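Local coordinates for hydrogenase maturation factor (PDB 3VTI), which accepts a carbamoyl group from HypF and takes part in its ATP-dependent dehydration during nitrile synthesis for the maturation of [NiFe]-hydrogenases, at the interface of chains A and B and the interface of chains C and A. Numbering follows the deposited sequence. Chains: chain A/B, Hydrogenase maturation factor; chain C, Hydrogenase maturation factor.

Contact 1: the interface of chains A and B. Residues chain A 14, 16-17, 24, 26, 32; chain B 103-106.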
loop_
_atom_site.group_PDB
_atom_site.type_symbol
_atom_site.label_atom_id
_atom_site.label_comp_id
_atom_site.label_asym_id
_atom_site.label_seq_id
_atom_site.Cartn_x
_atom_site.Cartn_y
_atom_site.Cartn_z
ATOM N N ASN A 14 0.186 -20.267 -16.686
ATOM C CA ASN A 14 1.189 -20.571 -17.709
ATOM C C ASN A 14 2.343 -21.396 -17.101
ATOM O O ASN A 14 2.338 -21.687 -15.901
ATOM C CB ASN A 14 1.675 -19.293 -18.427
ATOM C CG ASN A 14 2.308 -18.274 -17.481
ATOM O OD1 ASN A 14 3.104 -18.622 -16.614
ATOM N ND2 ASN A 14 1.967 -17.005 -17.665
ATOM N N TYR A 16 5.472 -20.616 -16.469
ATOM C CA TYR A 16 6.231 -19.832 -15.482
ATOM C C TYR A 16 5.525 -19.785 -14.125
ATOM O O TYR A 16 6.144 -20.009 -13.078
ATOM C CB TYR A 16 6.514 -18.404 -16.004
ATOM C CG TYR A 16 7.228 -18.361 -17.348
ATOM C CD1 TYR A 16 8.629 -18.433 -17.429
ATOM C CD2 TYR A 16 6.503 -18.267 -18.543
ATOM C CE1 TYR A 16 9.285 -18.400 -18.661
ATOM C CE2 TYR A 16 7.150 -18.238 -19.780
ATOM C CZ TYR A 16 8.538 -18.305 -19.834
ATOM O OH TYR A 16 9.166 -18.281 -21.067
ATOM N N ILE A 17 4.223 -19.510 -14.159
ATOM C CA ILE A 17 3.413 -19.405 -12.954
ATOM C C ILE A 17 3.238 -20.759 -12.258
ATOM O O ILE A 17 3.502 -20.869 -11.061
ATOM C CB ILE A 17 2.040 -18.724 -13.255
ATOM C CG1 ILE A 17 2.248 -17.288 -13.765
ATOM C CG2 ILE A 17 1.115 -18.755 -12.033
ATOM C CD1 ILE A 17 3.043 -16.367 -12.834
ATOM N N ALA A 24 11.050 -15.961 -12.360
ATOM C CA ALA A 24 10.903 -16.537 -13.698
ATOM C C ALA A 24 12.265 -16.571 -14.382
ATOM O O ALA A 24 13.064 -15.653 -14.216
ATOM C CB ALA A 24 9.928 -15.718 -14.523
ATOM N N LEU A 26 13.871 -16.285 -17.923
ATOM C CA LEU A 26 13.532 -15.892 -19.290
ATOM C C LEU A 26 14.736 -15.951 -20.205
ATOM O O LEU A 26 15.859 -15.632 -19.797
ATOM C CB LEU A 26 12.917 -14.491 -19.322
ATOM C CG LEU A 26 11.912 -14.120 -18.226
ATOM C CD1 LEU A 26 11.709 -12.616 -18.213
ATOM C CD2 LEU A 26 10.596 -14.847 -18.377
ATOM N N LEU A 32 13.708 -12.914 -13.526
ATOM C CA LEU A 32 12.804 -11.784 -13.219
ATOM C C LEU A 32 11.880 -12.061 -12.036
ATOM O O LEU A 32 11.155 -13.066 -12.022
ATOM C CB LEU A 32 11.965 -11.404 -14.443
ATOM C CG LEU A 32 10.902 -10.312 -14.303
ATOM C CD1 LEU A 32 11.522 -8.932 -14.036
ATOM C CD2 LEU A 32 10.032 -10.297 -15.549
ATOM N N LYS B 103 2.852 -12.271 -21.506
ATOM C CA LYS B 103 2.545 -13.189 -20.399
ATOM C C LYS B 103 2.963 -12.630 -19.043
ATOM O O LYS B 103 4.026 -12.017 -18.917
ATOM C CB LYS B 103 3.209 -14.554 -20.601
ATOM C CG LYS B 103 2.636 -15.388 -21.735
ATOM C CD LYS B 103 3.482 -16.630 -21.976
ATOM C CE LYS B 103 2.938 -17.452 -23.151
ATOM N NZ LYS B 103 3.604 -18.801 -23.277
ATOM N N ILE B 104 2.120 -12.845 -18.035
ATOM C CA ILE B 104 2.488 -12.578 -16.650
ATOM C C ILE B 104 3.300 -13.783 -16.160
ATOM O O ILE B 104 2.766 -14.884 -16.060
ATOM C CB ILE B 104 1.239 -12.295 -15.761
ATOM C CG1 ILE B 104 0.687 -10.889 -16.027
ATOM C CG2 ILE B 104 1.583 -12.389 -14.283
ATOM C CD1 ILE B 104 -0.164 -10.759 -17.260
ATOM N N VAL B 105 4.592 -13.567 -15.892
ATOM C CA VAL B 105 5.537 -14.650 -15.603
ATOM C C VAL B 105 5.948 -14.775 -14.119
ATOM O O VAL B 105 6.434 -15.824 -13.675
ATOM C CB VAL B 105 6.794 -14.584 -16.522
ATOM C CG1 VAL B 105 6.396 -14.672 -17.978
ATOM C CG2 VAL B 105 7.603 -13.327 -16.279
ATOM N N ALA B 106 5.739 -13.708 -13.354
ATOM C CA ALA B 106 6.021 -13.715 -11.919
ATOM C C ALA B 106 5.123 -12.698 -11.266
ATOM O O ALA B 106 4.676 -11.758 -11.920
ATOM C CB ALA B 106 7.499 -13.382 -11.644
#
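A:Asn14, A:Tyr16 and A:Ala24 meet the strand residues B:Ile104 and B:Val105 in a part of the two-fold homodimer interface of HypE, where a side-chain to backbone hydrogen bond beside an apolar cluster joins the two copies. The A:Asn14 carboxamide works at both ends. Its ND2 donates to the backbone O of B:Ile104 at 2.8 Å, 169° at the hydrogen; the acceptor lies in the amide plane, while the donor stands above the carbonyl plane. Its OD1 accepts from the backbone N of A:Ile17 at 2.8 Å, an N-cap bond to helix 15-19. CG sits between the backbone N and carbonyl carbon (chi1 60°), which lets OD1 turn back to the helix; the two bonds together fix the amide's rotation. An alanine here would probably leave the B:Ile104 carbonyl without this donor and the helix start without its cap.

B:Val105 is the apolar plug. Its CG1 lies over one face of the A:Tyr16 ring, near the rim, 3.6 Å from CD2. The other branch, CG2, reaches A:Ala24 CB at 3.8 Å and approaches CD2 of both A:Leu26 and A:Leu32, the A:Leu32 side chain crossing at about a right angle. Chain A supplies the start of helix 15-19 and strands 24-26 and 30-37, and strand 103-112 of chain B enters by its first residues, with a non-extended psi of -19° at B:Val105.

Contact 2: the interface of chains C and A. Residues chain C 580, 584, 589-590; chain A 161, 165, 240.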
loop_
_atom_site.group_PDB
_atom_site.type_symbol
_atom_site.label_atom_id
_atom_site.label_comp_id
_atom_site.label_asym_id
_atom_site.label_seq_id
_atom_site.Cartn_x
_atom_site.Cartn_y
_atom_site.Cartn_z
ATOM N N ILE C 580 4.659 -11.510 29.152
ATOM C CA ILE C 580 4.578 -11.895 27.759
ATOM C C ILE C 580 3.348 -12.765 27.515
ATOM O O ILE C 580 2.683 -12.624 26.487
ATOM C CB ILE C 580 5.893 -12.577 27.315
ATOM C CG1 ILE C 580 6.994 -11.520 27.158
ATOM C CG2 ILE C 580 5.722 -13.341 26.015
ATOM C CD1 ILE C 580 8.381 -12.033 27.493
ATOM N N GLN C 584 0.447 -11.501 25.014
ATOM C CA GLN C 584 0.078 -12.268 23.820
ATOM C C GLN C 584 -1.423 -12.545 23.760
ATOM O O GLN C 584 -1.997 -12.637 22.676
ATOM C CB GLN C 584 0.902 -13.564 23.671
ATOM C CG GLN C 584 0.462 -14.718 24.550
ATOM C CD GLN C 584 1.156 -16.024 24.218
ATOM O OE1 GLN C 584 1.094 -16.513 23.083
ATOM N NE2 GLN C 584 1.811 -16.608 25.218
ATOM N N ILE C 589 -2.055 -13.173 19.843
ATOM C CA ILE C 589 -0.997 -13.883 19.143
ATOM C C ILE C 589 -0.849 -15.309 19.653
ATOM O O ILE C 589 -0.666 -15.538 20.852
ATOM C CB ILE C 589 0.352 -13.141 19.210
ATOM C CG1 ILE C 589 0.181 -11.683 18.774
ATOM C CG2 ILE C 589 1.382 -13.840 18.326
ATOM C CD1 ILE C 589 1.398 -10.800 19.035
ATOM N N ASN C 590 -0.917 -16.256 18.717
ATOM C CA ASN C 590 -0.836 -17.683 19.009
ATOM C C ASN C 590 -1.697 -18.041 20.217
ATOM O O ASN C 590 -1.219 -18.613 21.196
ATOM C CB ASN C 590 0.620 -18.126 19.202
ATOM C CG ASN C 590 0.780 -19.635 19.167
ATOM O OD1 ASN C 590 0.138 -20.319 18.376
ATOM N ND2 ASN C 590 1.632 -20.162 20.030
ATOM N N MET A 161 7.733 -8.539 15.037
ATOM C CA MET A 161 6.732 -8.902 16.051
ATOM C C MET A 161 6.955 -8.133 17.362
ATOM O O MET A 161 6.038 -7.512 17.893
ATOM C CB MET A 161 6.784 -10.418 16.299
ATOM C CG MET A 161 6.065 -10.928 17.546
ATOM S SD MET A 161 4.604 -11.934 17.208
ATOM C CE MET A 161 5.314 -13.396 16.461
ATOM N N GLU A 165 4.312 -5.189 18.227
ATOM C CA GLU A 165 3.378 -5.498 19.300
ATOM C C GLU A 165 3.900 -5.094 20.675
ATOM O O GLU A 165 3.321 -5.479 21.695
ATOM C CB GLU A 165 2.994 -6.982 19.272
ATOM C CG GLU A 165 2.392 -7.458 17.953
ATOM C CD GLU A 165 1.095 -6.741 17.565
ATOM O OE1 GLU A 165 0.407 -6.178 18.456
ATOM O OE2 GLU A 165 0.765 -6.746 16.352
ATOM N N MET A 240 5.870 -17.791 24.220
ATOM C CA MET A 240 4.590 -17.601 23.554
ATOM C C MET A 240 4.099 -18.883 22.905
ATOM O O MET A 240 3.038 -18.893 22.278
ATOM C CB MET A 240 4.698 -16.516 22.486
ATOM C CG MET A 240 5.035 -15.138 23.010
ATOM S SD MET A 240 5.313 -13.993 21.657
ATOM C CE MET A 240 3.620 -13.648 21.195
#
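C:Asn590 adopts a left-handed backbone conformation (phi 44°, psi 55°) just ahead of strand 591-594, opposite A:Met240, the last residue of helix 231-240. The contact joins the Kae1-like carbamoyltransferase region of HypF, chain C, to the AIR synthase-related C-terminal region of HypE, chain A, and forms part of the docking surface of the HypE-HypF complex.

The polar link is made by the C:Asn590 carboxamide: ND2 donates to the backbone O of A:Met240 at 2.9 Å, with the acceptor close to the amide plane and the donor tilted modestly from the carbonyl plane. With CG anti to the backbone N, the C:Asn590 carboxamide is carried out toward the helix end at A:Met240. Because the acceptor belongs to a helix C-terminus, the helix dipole would tend to make it a better acceptor.

The A:Met240 side chain carries the apolar part. It runs extended through chi2 and then bends at chi3 (78°), which turns the terminal methyl toward chain C. CE lies 3.6 Å from CG2 of C:Ile589 and 3.7 Å from CB of C:Gln584, the two approaching from directions roughly perpendicular to each other. Nearer the backbone, CG of A:Met240 meets the CG2 branch of C:Ile580 at 3.6 Å, the side chains crossing at about a right angle. C:Ile580 and C:Gln584 stand one turn apart on helix 575-586; the extended C:Gln584 chain runs past A:Met240 in the opposite direction. The modelled C:Gln584 OE1 lies beside A:Met240 O, two acceptors facing each other, which makes that amide orientation doubtful.

C:Ile589 also reaches a second part of HypE. C:Ile589 CD1 lies 3.7 Å from A:Glu165 CG, an aliphatic contact with a methylene rather than one through the carboxylate. SD of A:Met161, in a chain from helix 155-164 that bends at chi2 and chi3, lies 3.9 Å from CD1 of C:Ile589 and equally near CG2, so both branches of the isoleucine meet the sulfur.

About 37 Å separates the C-alpha centres of contact 1 and contact 2. Chain A takes part in both, but with different residues and elements: its early helix and strands in contact 1, helices 155-164 and 231-240 in contact 2. HypE can therefore pair with its copy and dock HypF at the same time, consistent with the deposited assembly of two HypE and two HypF chains, in which the HypE pair would form the centre. The centre of contact 2 lies about 65 Å from C:Arg26, a predicted acylphosphatase active-site residue, so this docking surface is remote from that site.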